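Local coordinates for citrate synthase (Metallosphaera sedula, PDB 6ABW), which probably catalyses the condensation of oxaloacetate with acetyl-CoA and water to give citrate and free CoA in the tricarboxylic acid cycle, at residues P177-E180 and E181-A184; K183-D186 and A187-L191; H357-E360 and Y361-Q365. All coordinates share one frame; numbering follows the deposited sequence.

Interaction 1 of 3, residues P177-E180 and E181-A184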
# COMPACT_ATOMS: atom_id res chain seq x y z
N PRO A 177 -32.37 1.17 11.14
CA PRO A 177 -32.64 2.21 10.16
C PRO A 177 -34.05 2.00 9.54
O PRO A 177 -34.55 0.87 9.52
CB PRO A 177 -31.57 1.94 9.08
CG PRO A 177 -31.30 0.50 9.17
CD PRO A 177 -31.41 0.16 10.63
N THR A 178 -34.63 3.05 8.98
CA THR A 178 -35.85 2.95 8.16
C THR A 178 -35.57 2.31 6.80
O THR A 178 -34.40 2.32 6.32
CB THR A 178 -36.49 4.31 7.91
OG1 THR A 178 -35.64 5.08 7.04
CG2 THR A 178 -36.70 5.06 9.19
N GLU A 179 -36.61 1.86 6.10
CA GLU A 179 -36.42 1.29 4.77
C GLU A 179 -35.81 2.30 3.80
O GLU A 179 -35.06 1.90 2.91
CB GLU A 179 -37.71 0.72 4.15
CG GLU A 179 -37.91 -0.71 4.62
CD GLU A 179 -36.79 -1.65 4.15
OE1 GLU A 179 -35.92 -2.06 4.96
OE2 GLU A 179 -36.76 -1.97 2.94
N GLU A 180 -36.18 3.57 3.95
CA GLU A 180 -35.68 4.60 3.02
C GLU A 180 -34.14 4.81 3.25
O GLU A 180 -33.40 4.94 2.27
CB GLU A 180 -36.43 5.88 3.21
CG GLU A 180 -37.90 5.80 2.75
CD GLU A 180 -38.88 5.14 3.76
OE1 GLU A 180 -38.56 4.90 4.98
OE2 GLU A 180 -40.02 4.84 3.30
N GLU A 181 -33.73 4.73 4.50
CA GLU A 181 -32.32 4.84 4.87
C GLU A 181 -31.54 3.65 4.33
O GLU A 181 -30.44 3.83 3.76
CB GLU A 181 -32.12 5.00 6.36
CG GLU A 181 -32.56 6.31 6.95
CD GLU A 181 -32.45 6.29 8.51
OE1 GLU A 181 -32.92 5.38 9.21
OE2 GLU A 181 -31.79 7.16 9.05
N VAL A 182 -32.08 2.44 4.45
CA VAL A 182 -31.47 1.30 3.92
C VAL A 182 -31.30 1.41 2.42
O VAL A 182 -30.23 1.09 1.90
CB VAL A 182 -32.21 -0.02 4.25
CG1 VAL A 182 -31.61 -1.18 3.53
CG2 VAL A 182 -32.19 -0.18 5.76
N LYS A 183 -32.34 1.83 1.73
CA LYS A 183 -32.29 1.85 0.30
C LYS A 183 -31.21 2.90 -0.16
O LYS A 183 -30.50 2.71 -1.21
CB LYS A 183 -33.67 2.17 -0.25
CG LYS A 183 -33.69 2.34 -1.76
CD LYS A 183 -33.44 1.07 -2.57
CE LYS A 183 -33.58 1.26 -4.10
NZ LYS A 183 -33.17 0.00 -4.78
N ALA A 184 -31.12 4.00 0.53
CA ALA A 184 -30.14 5.08 0.17
C ALA A 184 -28.71 4.55 0.33
O ALA A 184 -27.84 4.83 -0.45
CB ALA A 184 -30.35 6.32 1.03

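Interaction 2 of 3, residues K183-D186 and A187-L191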
# COMPACT_ATOMS: atom_id res chain seq x y z
N LYS A 183 -32.34 1.83 1.73
CA LYS A 183 -32.29 1.85 0.30
C LYS A 183 -31.21 2.90 -0.16
O LYS A 183 -30.50 2.71 -1.21
CB LYS A 183 -33.67 2.17 -0.25
CG LYS A 183 -33.69 2.34 -1.76
CD LYS A 183 -33.44 1.07 -2.57
CE LYS A 183 -33.58 1.26 -4.10
NZ LYS A 183 -33.17 0.00 -4.78
N ALA A 184 -31.12 4.00 0.53
CA ALA A 184 -30.14 5.08 0.17
C ALA A 184 -28.71 4.55 0.33
O ALA A 184 -27.84 4.83 -0.45
CB ALA A 184 -30.35 6.32 1.03
N MET A 185 -28.49 3.83 1.39
CA MET A 185 -27.12 3.26 1.68
C MET A 185 -26.80 2.21 0.65
O MET A 185 -25.68 2.15 0.11
CB MET A 185 -27.09 2.75 3.11
CG MET A 185 -25.70 2.18 3.50
SD MET A 185 -24.54 3.54 3.73
CE MET A 185 -23.11 2.96 2.84
N ASP A 186 -27.77 1.36 0.30
CA ASP A 186 -27.59 0.37 -0.70
C ASP A 186 -27.25 1.02 -2.03
O ASP A 186 -26.31 0.58 -2.79
CB ASP A 186 -28.88 -0.52 -0.84
CG ASP A 186 -28.66 -1.67 -1.75
OD1 ASP A 186 -27.88 -2.63 -1.39
OD2 ASP A 186 -29.21 -1.59 -2.89
N ALA A 187 -27.99 2.06 -2.36
CA ALA A 187 -27.70 2.78 -3.61
C ALA A 187 -26.24 3.32 -3.64
O ALA A 187 -25.53 3.24 -4.66
CB ALA A 187 -28.71 3.91 -3.83
N ALA A 188 -25.84 3.96 -2.55
CA ALA A 188 -24.51 4.57 -2.41
C ALA A 188 -23.45 3.52 -2.59
O ALA A 188 -22.46 3.76 -3.26
CB ALA A 188 -24.38 5.23 -1.06
N LEU A 189 -23.64 2.34 -2.02
CA LEU A 189 -22.70 1.23 -2.19
C LEU A 189 -22.60 0.78 -3.60
O LEU A 189 -21.51 0.48 -4.07
CB LEU A 189 -23.09 0.03 -1.37
CG LEU A 189 -22.98 0.26 0.10
CD1 LEU A 189 -23.74 -0.79 0.89
CD2 LEU A 189 -21.49 0.23 0.45
N ILE A 190 -23.71 0.75 -4.32
CA ILE A 190 -23.62 0.41 -5.76
C ILE A 190 -22.96 1.53 -6.57
O ILE A 190 -22.11 1.27 -7.45
CB ILE A 190 -25.03 0.11 -6.34
CG1 ILE A 190 -25.61 -1.19 -5.70
CG2 ILE A 190 -24.97 -0.03 -7.86
CD1 ILE A 190 -27.10 -1.35 -5.91
N LEU A 191 -23.33 2.77 -6.24
CA LEU A 191 -22.92 3.92 -7.04
C LEU A 191 -21.42 4.14 -7.08
O LEU A 191 -20.85 4.57 -8.08
CB LEU A 191 -23.65 5.19 -6.55
CG LEU A 191 -25.15 5.34 -6.90
CD1 LEU A 191 -25.90 6.42 -6.14
CD2 LEU A 191 -25.33 5.54 -8.41

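Interaction 3 of 3, residues H357-E360 and Y361-Q365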
# COMPACT_ATOMS: atom_id res chain seq x y z
N HIS A 357 -11.04 -5.80 -9.83
CA HIS A 357 -9.94 -5.46 -10.76
C HIS A 357 -8.69 -6.30 -10.54
O HIS A 357 -8.04 -6.70 -11.49
CB HIS A 357 -9.55 -4.00 -10.71
CG HIS A 357 -10.42 -3.11 -11.54
ND1 HIS A 357 -10.20 -2.95 -12.88
CD2 HIS A 357 -11.44 -2.28 -11.22
CE1 HIS A 357 -11.14 -2.14 -13.38
NE2 HIS A 357 -11.89 -1.71 -12.39
N VAL A 358 -8.32 -6.55 -9.30
CA VAL A 358 -7.12 -7.30 -9.05
C VAL A 358 -7.34 -8.77 -9.44
O VAL A 358 -6.41 -9.36 -10.00
CB VAL A 358 -6.50 -7.16 -7.65
CG1 VAL A 358 -6.06 -5.70 -7.46
CG2 VAL A 358 -7.39 -7.61 -6.53
N ILE A 359 -8.53 -9.30 -9.22
CA ILE A 359 -8.83 -10.70 -9.57
C ILE A 359 -8.73 -10.84 -11.08
O ILE A 359 -8.07 -11.73 -11.57
CB ILE A 359 -10.14 -11.19 -9.04
CG1 ILE A 359 -10.10 -11.29 -7.54
CG2 ILE A 359 -10.55 -12.55 -9.68
CD1 ILE A 359 -11.39 -11.53 -6.89
N GLU A 360 -9.32 -9.90 -11.82
CA GLU A 360 -9.23 -9.89 -13.30
C GLU A 360 -7.82 -9.83 -13.75
O GLU A 360 -7.38 -10.58 -14.67
CB GLU A 360 -9.92 -8.66 -13.89
CG GLU A 360 -11.20 -8.85 -14.59
CD GLU A 360 -11.66 -7.56 -15.34
OE1 GLU A 360 -12.57 -7.73 -16.18
OE2 GLU A 360 -11.13 -6.41 -15.09
N TYR A 361 -7.04 -8.94 -13.12
CA TYR A 361 -5.67 -8.77 -13.47
C TYR A 361 -4.79 -10.01 -13.21
O TYR A 361 -4.02 -10.40 -14.10
CB TYR A 361 -5.10 -7.51 -12.79
CG TYR A 361 -3.71 -7.20 -13.22
CD1 TYR A 361 -3.46 -6.53 -14.41
CD2 TYR A 361 -2.65 -7.58 -12.43
CE1 TYR A 361 -2.14 -6.23 -14.78
CE2 TYR A 361 -1.35 -7.33 -12.79
CZ TYR A 361 -1.08 -6.65 -13.97
OH TYR A 361 0.27 -6.42 -14.28
N VAL A 362 -4.90 -10.60 -12.03
CA VAL A 362 -4.05 -11.72 -11.66
C VAL A 362 -4.46 -12.92 -12.57
O VAL A 362 -3.57 -13.66 -13.05
CB VAL A 362 -4.19 -12.09 -10.18
CG1 VAL A 362 -3.54 -13.40 -9.88
CG2 VAL A 362 -3.56 -11.00 -9.25
N GLU A 363 -5.76 -13.11 -12.76
CA GLU A 363 -6.22 -14.35 -13.46
C GLU A 363 -5.94 -14.29 -14.94
O GLU A 363 -5.74 -15.30 -15.55
CB GLU A 363 -7.67 -14.66 -13.15
CG GLU A 363 -7.88 -15.13 -11.75
CD GLU A 363 -9.32 -15.56 -11.46
OE1 GLU A 363 -10.14 -15.53 -12.46
OE2 GLU A 363 -9.69 -15.90 -10.28
N ASP A 364 -5.89 -13.11 -15.54
CA ASP A 364 -5.86 -13.05 -16.98
C ASP A 364 -4.54 -12.58 -17.46
O ASP A 364 -3.93 -13.19 -18.33
CB ASP A 364 -7.06 -12.19 -17.48
CG ASP A 364 -7.12 -12.04 -19.02
OD1 ASP A 364 -6.70 -12.97 -19.76
OD2 ASP A 364 -7.61 -10.99 -19.49
N GLN A 365 -4.06 -11.52 -16.84
CA GLN A 365 -3.12 -10.57 -17.47
C GLN A 365 -2.01 -10.25 -16.48
O GLN A 365 -1.47 -9.12 -16.43
CB GLN A 365 -3.87 -9.30 -17.92
CG GLN A 365 -5.30 -9.24 -17.41
CD GLN A 365 -6.06 -7.98 -17.75
OE1 GLN A 365 -7.17 -7.75 -17.20
NE2 GLN A 365 -5.50 -7.16 -18.67

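Interaction 1 of 3, residues P177-E180 and E181-A184
Thr-178 and Glu-181 face each other because both first torsions are set for it: Thr-178 puts OG1 between its own N and its carbonyl carbon (chi1 69°), while Glu-181 carries CG beside its backbone N (chi1 -70°) and then runs out extended, bringing its carboxylate back past the threonine. Two reciprocal bonds follow. Thr-178 OG1 takes the N-H of Glu-181, with OG1 and N 3.2 Å apart, and Thr-178 N donates to Glu-181 OE1 at 2.9 Å in a fairly straight bond of 161°. The oxygen receives it through its anti lone pair, the one turned away from OE2. This is a capping box, with Thr-178 as the N-cap of helix 179-191 and Glu-181 as the third residue of the helix. The two side chains pass close by one another, Thr-178 OG1 lying 3.3 Å from Glu-181 CG.

One residue before the cap, Pro-177 CG comes to 3.6 Å from Val-182 CG2. An apolar pair that spans a capped first turn in these positions is a hydrophobic staple. Here it continues into helix 164-173, where Pro-177 rests on Lys-166, Leu-169 and Lys-170. The same valine methyl lies 3.4 Å from Thr-178 O, whose carbonyl accepts Val-182 N at 3.0 Å and so opens the regular helical ladder. The next rungs run from Lys-183 N to Glu-179 O and from Ala-184 N to Glu-180 O.

The charges at this end are shared with neighbours: Glu-180 forms a salt bridge with Arg-293, and Glu-181 OE1 another with Arg-175. Sitting beside that guanidinium and the start of a helix, the carboxylate of Glu-181 is likely to be stabilised in its ionised form, while its bond from Thr-178 N ties up an amide just ahead of the helix.

Interaction 2 of 3, residues K183-D186 and A187-L191
Met-185 and Leu-189 sit one helical turn apart, and the thioether end does the touching: Met-185 CE lies 3.8 Å from Leu-189 CG and 4.0 Å from its CD2. The methionine reaches there because its chain, which starts with CG anti to the backbone N, bends at chi2 (73°) and again at chi3, so that the terminal methyl swings back along the helix. Leu-189 also covers the carbonyl of the methionine, with CG 3.3 Å from Met-185 O. The next pair round the helix is mixed in character, Ile-190 bringing CD1 to 3.7 Å from Asp-186 OD2 and CG1 to 3.5 Å from Asp-186 O. The two alanines set their methyls against backbone carbonyls: Ala-187 CB is 3.4 Å from Lys-183 O, and Ala-188 CB is 3.5 Å from Ala-184 O.

Beneath these contacts run four successive i to i+4 bonds, from Ala-187 N to Lys-183 O through Ile-190 N to Asp-186 O. They belong to the inner half of helix 179-191, a buried helix of the largely alpha-helical citrate synthase fold, packed among helices 47-53, 56-65, 164-173 and 278-292. An alanine at Leu-189 would take away CG and both methyls, and Met-185 CE would probably be left without its support, with a gap opening toward Phe-56 and Phe-164.

Further out, Phe-168 and Leu-169 pack on Met-185, whereas the small side chains of Ala-184 and Ala-188 meet Ile-290 and Phe-283 of helix 278-292. The buried carboxylate of Asp-186 is held from outside, OD1 accepting the backbone N of Phe-56 where helix 56-65 begins, and Lys-183 NZ reaches Val-51 O. Beyond this layer, about 11 Å from the side chain of Ala-188, is that of Asp-325, a predicted active-site residue.

Interaction 3 of 3, residues H357-E360 and Y361-Q365
Ile-359 lays its CG2 methyl over one face of the Glu-363 carboxylate, 3.5 Å from OE2 and 3.7 Å from CD, the two side chains running side by side in the same direction. They stand near the C-terminal end of helix 342-365, in the largely alpha-helical citrate synthase fold. Both oxygens of that flat group are engaged elsewhere, OE1 in a salt bridge with Arg-129, OE2 in a hydrogen bond from the side-chain amide of Asn-128. Tyr-361 presents a second flat group: Gln-365 O stands 3.3 Å above one face of its ring, off toward the rim, and its OH donates to Arg-367 O. The imidazole of His-357 is held through both ring nitrogens, NE2 to Asp-194 and ND1 to Lys-26.

These turns form a standard alpha-helical ladder set between helices 128-151 and 199-208 and strand 24-28. Tyr-361 carries CG anti to its backbone N (chi1 -174°), a setting that sends the ring away from the preceding turn. The helical backbone itself places Tyr-361 CB 3.3 Å from His-357 O. Glu-360 extends outward too, its carboxylate gripped by Lys-26, Thr-28 and Ser-29.

The rungs are regular as far as Glu-363 N, which donates to Ile-359 O at 2.9 Å. The following one is weak: Asp-364 N is 3.1 Å from Glu-360 O, and the bond is bent to 133°.

All three contacts are local, each spanning about a turn or two of helix, so none closes a long loop and none crosses another. From the N terminus, interaction 1 comes first, where the chain leaves helix 164-173 and enters helix 179-191. Interaction 2 takes over on the same helix, sharing Lys-183 and Ala-184, and carries it inward from the partly buried start to the core; their centres are 10 Å apart. Interaction 3 follows much later, on helix 342-365, its centre about 26 Å from that of interaction 2 and touching neither. Helix 342-365 nevertheless meets helix 179-191 directly, through a hydrogen bond between Ser-349 and Leu-189.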